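Local coordinates for protein acetylene hydratase (PDB 2E7Z) that catalyses the hydration of acetylene to acetaldehyde, using a tungsten-bis(molybdopterin guanine dinucleotide) cofactor and a [4Fe-4S] cluster, at residues Tyr380-Asn383 with Met384-Met388; Gln113-Tyr116 with Gly117-Arg120. All blocks are in the same frame, centred on the assembly; numbering follows the deposited sequence.

Contact 1: residues Tyr380-Asn383 with Met384-Met388; sequences YFHN and MGAFM
Y380 turns the edge of its ring toward one face of F387, an edge-to-face pair with planes at 85° and centroids 5.8 Å apart; Y380 CB also lies 3.8 Å from F387 CE2. A386 CB lies over the centre of the opposite face. At F381 the backbone does the touching: F381 O is 3.6 Å from F387 CZ, while the F381 ring carries N383 CB over one face. H382 has CG anti to the backbone N (chi1 -175°), which carries the imidazole alongside the returning chain, its face over the G385-A386 peptide and H382 CE1 3.7 Å from G385 CA. Water 1, in the ring plane, lies 2.9 Å from H382 ND1 and donates to M384 O. With an alanine in place of H382, water 1 would probably lose its ring partner and the G385-A386 peptide its flat cover. N383 O accepts a weak bond from G385 N (2.9 Å), and the N383 side-chain amide is held by Y153 N (through OD1) and E470 O (through ND2). A weak N383 N to F381 O bond makes H382 the centre of an inverse gamma turn, in a buried loop between helices 369-376 and 391-400 that brings the M384 side chain to about 9 Å from that of the active-site D10.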
ATOM      1  N   TYR A 380     -19.597  -4.401   7.790  1.00 12.95           N
ATOM      2  CA  TYR A 380     -18.515  -3.512   7.397  1.00 12.60           C
ATOM      3  C   TYR A 380     -17.223  -4.326   7.337  1.00 12.86           C
ATOM      4  O   TYR A 380     -16.490  -4.407   8.318  1.00 13.59           O
ATOM      5  CB  TYR A 380     -18.365  -2.352   8.396  1.00 13.42           C
ATOM      6  CG  TYR A 380     -19.557  -1.432   8.398  1.00 12.65           C
ATOM      7  CD1 TYR A 380     -19.692  -0.442   7.429  1.00 13.29           C
ATOM      8  CD2 TYR A 380     -20.563  -1.566   9.360  1.00 15.58           C
ATOM      9  CE1 TYR A 380     -20.752   0.422   7.435  1.00 14.20           C
ATOM     10  CE2 TYR A 380     -21.666  -0.712   9.357  1.00 15.67           C
ATOM     11  CZ  TYR A 380     -21.745   0.277   8.381  1.00 15.36           C
ATOM     12  OH  TYR A 380     -22.773   1.174   8.340  1.00 18.01           O
ATOM     13  N   PHE A 381     -16.941  -4.922   6.186  1.00 11.63           N
ATOM     14  CA  PHE A 381     -15.831  -5.838   6.008  1.00 11.57           C
ATOM     15  C   PHE A 381     -14.666  -4.944   5.669  1.00 10.87           C
ATOM     16  O   PHE A 381     -14.569  -4.404   4.579  1.00 10.87           O
ATOM     17  CB  PHE A 381     -16.180  -6.818   4.878  1.00 11.40           C
ATOM     18  CG  PHE A 381     -15.063  -7.726   4.443  1.00 12.56           C
ATOM     19  CD1 PHE A 381     -14.005  -8.069   5.272  1.00 12.90           C
ATOM     20  CD2 PHE A 381     -15.114  -8.304   3.168  1.00 12.89           C
ATOM     21  CE1 PHE A 381     -13.000  -8.923   4.819  1.00 12.82           C
ATOM     22  CE2 PHE A 381     -14.123  -9.174   2.718  1.00 14.12           C
ATOM     23  CZ  PHE A 381     -13.065  -9.493   3.549  1.00 13.43           C
ATOM     24  N   HIS A 382     -13.775  -4.761   6.647  1.00 10.39           N
ATOM     25  CA  HIS A 382     -12.590  -3.905   6.496  1.00  9.69           C
ATOM     26  C   HIS A 382     -11.554  -4.746   5.767  1.00  9.57           C
ATOM     27  O   HIS A 382     -10.630  -5.275   6.379  1.00  9.82           O
ATOM     28  CB  HIS A 382     -12.086  -3.465   7.865  1.00 10.19           C
ATOM     29  CG  HIS A 382     -10.959  -2.494   7.798  1.00  9.65           C
ATOM     30  ND1 HIS A 382      -9.641  -2.895   7.831  1.00  8.41           N
ATOM     31  CD2 HIS A 382     -10.951  -1.142   7.706  1.00  8.43           C
ATOM     32  CE1 HIS A 382      -8.867  -1.819   7.796  1.00  8.61           C
ATOM     33  NE2 HIS A 382      -9.635  -0.746   7.704  1.00  8.75           N
ATOM     34  N   ASN A 383     -11.721  -4.868   4.451  1.00  9.31           N
ATOM     35  CA  ASN A 383     -10.858  -5.734   3.656  1.00  9.85           C
ATOM     36  C   ASN A 383      -9.562  -5.027   3.283  1.00  9.51           C
ATOM     37  O   ASN A 383      -9.543  -4.122   2.431  1.00  9.87           O
ATOM     38  CB  ASN A 383     -11.681  -6.163   2.441  1.00 10.33           C
ATOM     39  CG  ASN A 383     -11.057  -7.308   1.611  1.00 11.54           C
ATOM     40  OD1 ASN A 383     -11.490  -7.510   0.479  1.00 13.80           O
ATOM     41  ND2 ASN A 383     -10.085  -8.044   2.141  1.00 11.16           N
ATOM     42  N   MET A 384      -8.482  -5.452   3.952  1.00  9.00           N
ATOM     43  CA  MET A 384      -7.109  -4.902   3.827  1.00  9.33           C
ATOM     44  C   MET A 384      -7.041  -3.513   4.454  1.00  9.06           C
ATOM     45  O   MET A 384      -6.533  -3.382   5.574  1.00  8.44           O
ATOM     46  CB  MET A 384      -6.601  -4.930   2.360  1.00  9.96           C
ATOM     47  CG  MET A 384      -6.842  -6.262   1.599  1.00 10.76           C
ATOM     48  SD  MET A 384      -6.267  -7.754   2.459  1.00 11.31           S
ATOM     49  CE  MET A 384      -4.516  -7.714   1.990  1.00 13.70           C
ATOM     50  N   GLY A 385      -7.608  -2.509   3.778  1.00  8.65           N
ATOM     51  CA  GLY A 385      -7.736  -1.139   4.323  1.00  8.65           C
ATOM     52  C   GLY A 385      -8.993  -0.606   3.685  1.00  9.03           C
ATOM     53  O   GLY A 385      -9.151  -0.756   2.473  1.00 10.60           O
ATOM     54  N   ALA A 386      -9.919  -0.056   4.476  1.00  8.54           N
ATOM     55  CA  ALA A 386     -11.228   0.274   3.935  1.00  9.27           C
ATOM     56  C   ALA A 386     -11.885   1.403   4.670  1.00  8.81           C
ATOM     57  O   ALA A 386     -11.552   1.724   5.820  1.00  9.13           O
ATOM     58  CB  ALA A 386     -12.154  -0.973   3.960  1.00  9.49           C
ATOM     59  N   PHE A 387     -12.863   1.980   3.983  1.00  8.56           N
ATOM     60  CA  PHE A 387     -13.713   3.064   4.508  1.00  8.50           C
ATOM     61  C   PHE A 387     -12.788   4.236   4.800  1.00  8.04           C
ATOM     62  O   PHE A 387     -12.512   4.615   5.952  1.00  8.57           O
ATOM     63  CB  PHE A 387     -14.541   2.621   5.718  1.00  8.93           C
ATOM     64  CG  PHE A 387     -15.125   1.238   5.560  1.00  8.81           C
ATOM     65  CD1 PHE A 387     -15.933   0.941   4.471  1.00 10.66           C
ATOM     66  CD2 PHE A 387     -14.882   0.227   6.479  1.00 10.50           C
ATOM     67  CE1 PHE A 387     -16.459  -0.330   4.283  1.00 11.53           C
ATOM     68  CE2 PHE A 387     -15.451  -1.060   6.309  1.00 12.08           C
ATOM     69  CZ  PHE A 387     -16.233  -1.322   5.195  1.00 11.25           C
ATOM     70  N   MET A 388     -12.262   4.793   3.722  1.00  7.79           N
ATOM     71  CA  MET A 388     -11.125   5.703   3.824  1.00  7.80           C
ATOM     72  C   MET A 388     -11.428   7.088   3.318  1.00  7.80           C
ATOM     73  O   MET A 388     -12.077   7.294   2.270  1.00  8.71           O
ATOM     74  CB  MET A 388      -9.932   5.151   3.024  1.00  9.35           C
ATOM     75  CG  MET A 388      -9.595   3.694   3.324  1.00  8.62           C
ATOM     76  SD  MET A 388      -8.089   3.125   2.498  1.00 10.53           S
ATOM     77  CE  MET A 388      -8.707   2.770   0.828  1.00 10.63           C
TER
HETATM   78  O   HOH W   1      -7.428  -4.836   7.761  1.00  9.27           O

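Contact 2: residues Gln113-Tyr116 with Gly117-Arg120; sequences QSEY and GTLR
E115 and the first residues of helix 118-126 make a local contact at the start of that helix, built on a type I' turn, where the loop that follows strand 103-107 enters it. The backbone evidence is the turn from E115 to T118, closed by T118 N to E115 O at 2.9 Å and an N-H...O angle of 165°. E115 O accepts twice, because T118 OG1 donates to it as well (2.8 Å); the amide comes from well above the carbonyl plane, whereas the hydroxyl is only moderately tilted from it. G117, the N-cap residue, has a positive phi of 103°, and a side chain there would run into Y116 O.

The E115 side chain folds back over this turn. Its CG lies between the backbone N and carbonyl carbon, and a second bend (chi2 81°) brings OE1 to the backbone N-H groups of G117 and L119. There E115 OE1 accepts a nearly straight bond from L119 N (2.9 Å), met from above the carboxylate plane, and a weak one from G117 N (2.8 Å). The carboxylate carbon E115 CD also packs on L119 CB at 3.6 Å. Water 2 donates to E115 OE1 and accepts from R120 N at 3.0 Å, extending the grip to the next amide. Water 3 donates to E115 OE2, which Q107 also binds.

The buried carboxylate thus has donors at both oxygens, and OE1 serves L119 N directly and R120 N through water 2. The helix end and these donors would favour a charged carboxylate, though the E109 side chain about 3 Å from that of E115 may work against this.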
ATOM      1  N   GLN A 113       1.178  -3.740  13.442  1.00  6.71           N
ATOM      2  CA  GLN A 113       0.543  -5.051  13.694  1.00  6.51           C
ATOM      3  C   GLN A 113       0.310  -5.222  15.193  1.00  7.00           C
ATOM      4  O   GLN A 113       0.657  -6.274  15.775  1.00  7.52           O
ATOM      5  CB  GLN A 113       1.368  -6.174  13.077  1.00  6.23           C
ATOM      6  CG  GLN A 113       1.444  -5.951  11.599  1.00  8.46           C
ATOM      7  CD  GLN A 113       1.782  -7.191  10.790  1.00  8.13           C
ATOM      8  OE1 GLN A 113       1.238  -8.291  11.014  1.00  9.35           O
ATOM      9  NE2 GLN A 113       2.641  -7.010   9.810  1.00  7.61           N
ATOM     10  N   SER A 114      -0.342  -4.202  15.780  1.00  6.37           N
ATOM     11  CA  SER A 114      -0.488  -4.131  17.219  1.00  7.21           C
ATOM     12  C   SER A 114      -1.833  -3.644  17.728  1.00  6.73           C
ATOM     13  O   SER A 114      -2.050  -3.720  18.926  1.00  7.56           O
ATOM     14  CB  SER A 114       0.601  -3.229  17.817  1.00  7.53           C
ATOM     15  OG  SER A 114       1.864  -3.864  17.698  1.00  7.53           O
ATOM     16  N   GLU A 115      -2.750  -3.181  16.861  1.00  6.93           N
ATOM     17  CA  GLU A 115      -3.979  -2.596  17.411  1.00  6.92           C
ATOM     18  C   GLU A 115      -5.241  -3.427  17.178  1.00  6.94           C
ATOM     19  O   GLU A 115      -6.210  -3.231  17.901  1.00  7.09           O
ATOM     20  CB  GLU A 115      -4.164  -1.124  17.018  1.00  7.46           C
ATOM     21  CG  GLU A 115      -4.084  -0.753  15.530  1.00  7.75           C
ATOM     22  CD  GLU A 115      -5.339  -0.997  14.705  1.00  7.60           C
ATOM     23  OE1 GLU A 115      -6.476  -1.149  15.243  1.00  7.56           O
ATOM     24  OE2 GLU A 115      -5.208  -0.991  13.450  1.00  8.77           O
ATOM     25  N   TYR A 116      -5.250  -4.341  16.201  1.00  6.77           N
ATOM     26  CA  TYR A 116      -6.279  -5.380  16.112  1.00  7.61           C
ATOM     27  C   TYR A 116      -7.691  -4.810  15.953  1.00  7.50           C
ATOM     28  O   TYR A 116      -8.671  -5.469  16.296  1.00  9.43           O
ATOM     29  CB  TYR A 116      -6.211  -6.344  17.299  1.00  7.57           C
ATOM     30  CG  TYR A 116      -4.883  -7.055  17.390  1.00  6.73           C
ATOM     31  CD1 TYR A 116      -4.627  -8.174  16.616  1.00  8.13           C
ATOM     32  CD2 TYR A 116      -3.858  -6.558  18.202  1.00  6.92           C
ATOM     33  CE1 TYR A 116      -3.400  -8.827  16.669  1.00  7.30           C
ATOM     34  CE2 TYR A 116      -2.601  -7.184  18.252  1.00  7.30           C
ATOM     35  CZ  TYR A 116      -2.387  -8.318  17.460  1.00  7.65           C
ATOM     36  OH  TYR A 116      -1.178  -8.968  17.469  1.00  8.40           O
ATOM     37  N   GLY A 117      -7.806  -3.618  15.378  1.00  7.22           N
ATOM     38  CA  GLY A 117      -9.110  -2.962  15.174  1.00  7.59           C
ATOM     39  C   GLY A 117      -9.415  -1.853  16.153  1.00  7.06           C
ATOM     40  O   GLY A 117     -10.413  -1.112  15.975  1.00  7.59           O
ATOM     41  N   THR A 118      -8.582  -1.711  17.197  1.00  6.92           N
ATOM     42  CA  THR A 118      -8.890  -0.723  18.209  1.00  7.04           C
ATOM     43  C   THR A 118      -8.649   0.722  17.763  1.00  6.80           C
ATOM     44  O   THR A 118      -9.200   1.632  18.374  1.00  7.14           O
ATOM     45  CB  THR A 118      -8.149  -0.996  19.542  1.00  7.19           C
ATOM     46  OG1 THR A 118      -6.733  -0.944  19.346  1.00  7.28           O
ATOM     47  CG2 THR A 118      -8.553  -2.353  20.110  1.00  7.45           C
ATOM     48  N   LEU A 119      -7.870   0.932  16.693  1.00  6.48           N
ATOM     49  CA  LEU A 119      -7.694   2.279  16.205  1.00  7.09           C
ATOM     50  C   LEU A 119      -8.978   2.828  15.598  1.00  7.15           C
ATOM     51  O   LEU A 119      -9.423   3.889  15.980  1.00  7.12           O
ATOM     52  CB  LEU A 119      -6.487   2.344  15.244  1.00  7.02           C
ATOM     53  CG  LEU A 119      -6.112   3.724  14.691  1.00  7.22           C
ATOM     54  CD1 LEU A 119      -6.966   4.213  13.492  1.00  8.71           C
ATOM     55  CD2 LEU A 119      -5.996   4.814  15.780  1.00  7.86           C
ATOM     56  N   ARG A 120      -9.580   2.085  14.671  1.00  6.69           N
ATOM     57  CA  ARG A 120     -10.852   2.574  14.124  1.00  6.62           C
ATOM     58  C   ARG A 120     -11.949   2.522  15.204  1.00  6.78           C
ATOM     59  O   ARG A 120     -12.858   3.336  15.189  1.00  7.34           O
ATOM     60  CB  ARG A 120     -11.309   1.808  12.878  1.00  8.12           C
ATOM     61  CG  ARG A 120     -10.378   2.006  11.694  1.00  7.42           C
ATOM     62  CD  ARG A 120     -10.295   3.444  11.169  1.00  8.12           C
ATOM     63  NE  ARG A 120     -11.508   4.023  10.562  1.00  7.99           N
ATOM     64  CZ  ARG A 120     -11.816   3.882   9.278  1.00  8.14           C
ATOM     65  NH1 ARG A 120     -11.123   3.074   8.475  1.00  8.06           N
ATOM     66  NH2 ARG A 120     -12.914   4.499   8.833  1.00  9.06           N
TER
HETATM   67  O   HOH W   2      -8.245  -0.236  13.320  1.00  7.01           O
HETATM   68  O   HOH W   3      -5.960  -3.583  12.722  1.00  9.17           O

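R120 joins the two contacts, whose centres lie 13 Å apart. It leaves the helix start of contact 2 and points its guanidinium at the backbone of contact 1: R120 NH2 is 2.9 Å from F387 O and R120 NH1 3.0 Å from A386 O, both probable hydrogen bonds. H382 only packs against it, with H382 NE2 4.2 Å from R120 NH1. Both contacts also approach the cofactor-binding residue E109, whose side chain is about 3 Å from that of E115 and about 7 Å from that of H382. E109 OE2 accepts from the backbone N of S114 and E115. On the contact 1 side, the M384 side chain is about 11 Å from tungsten.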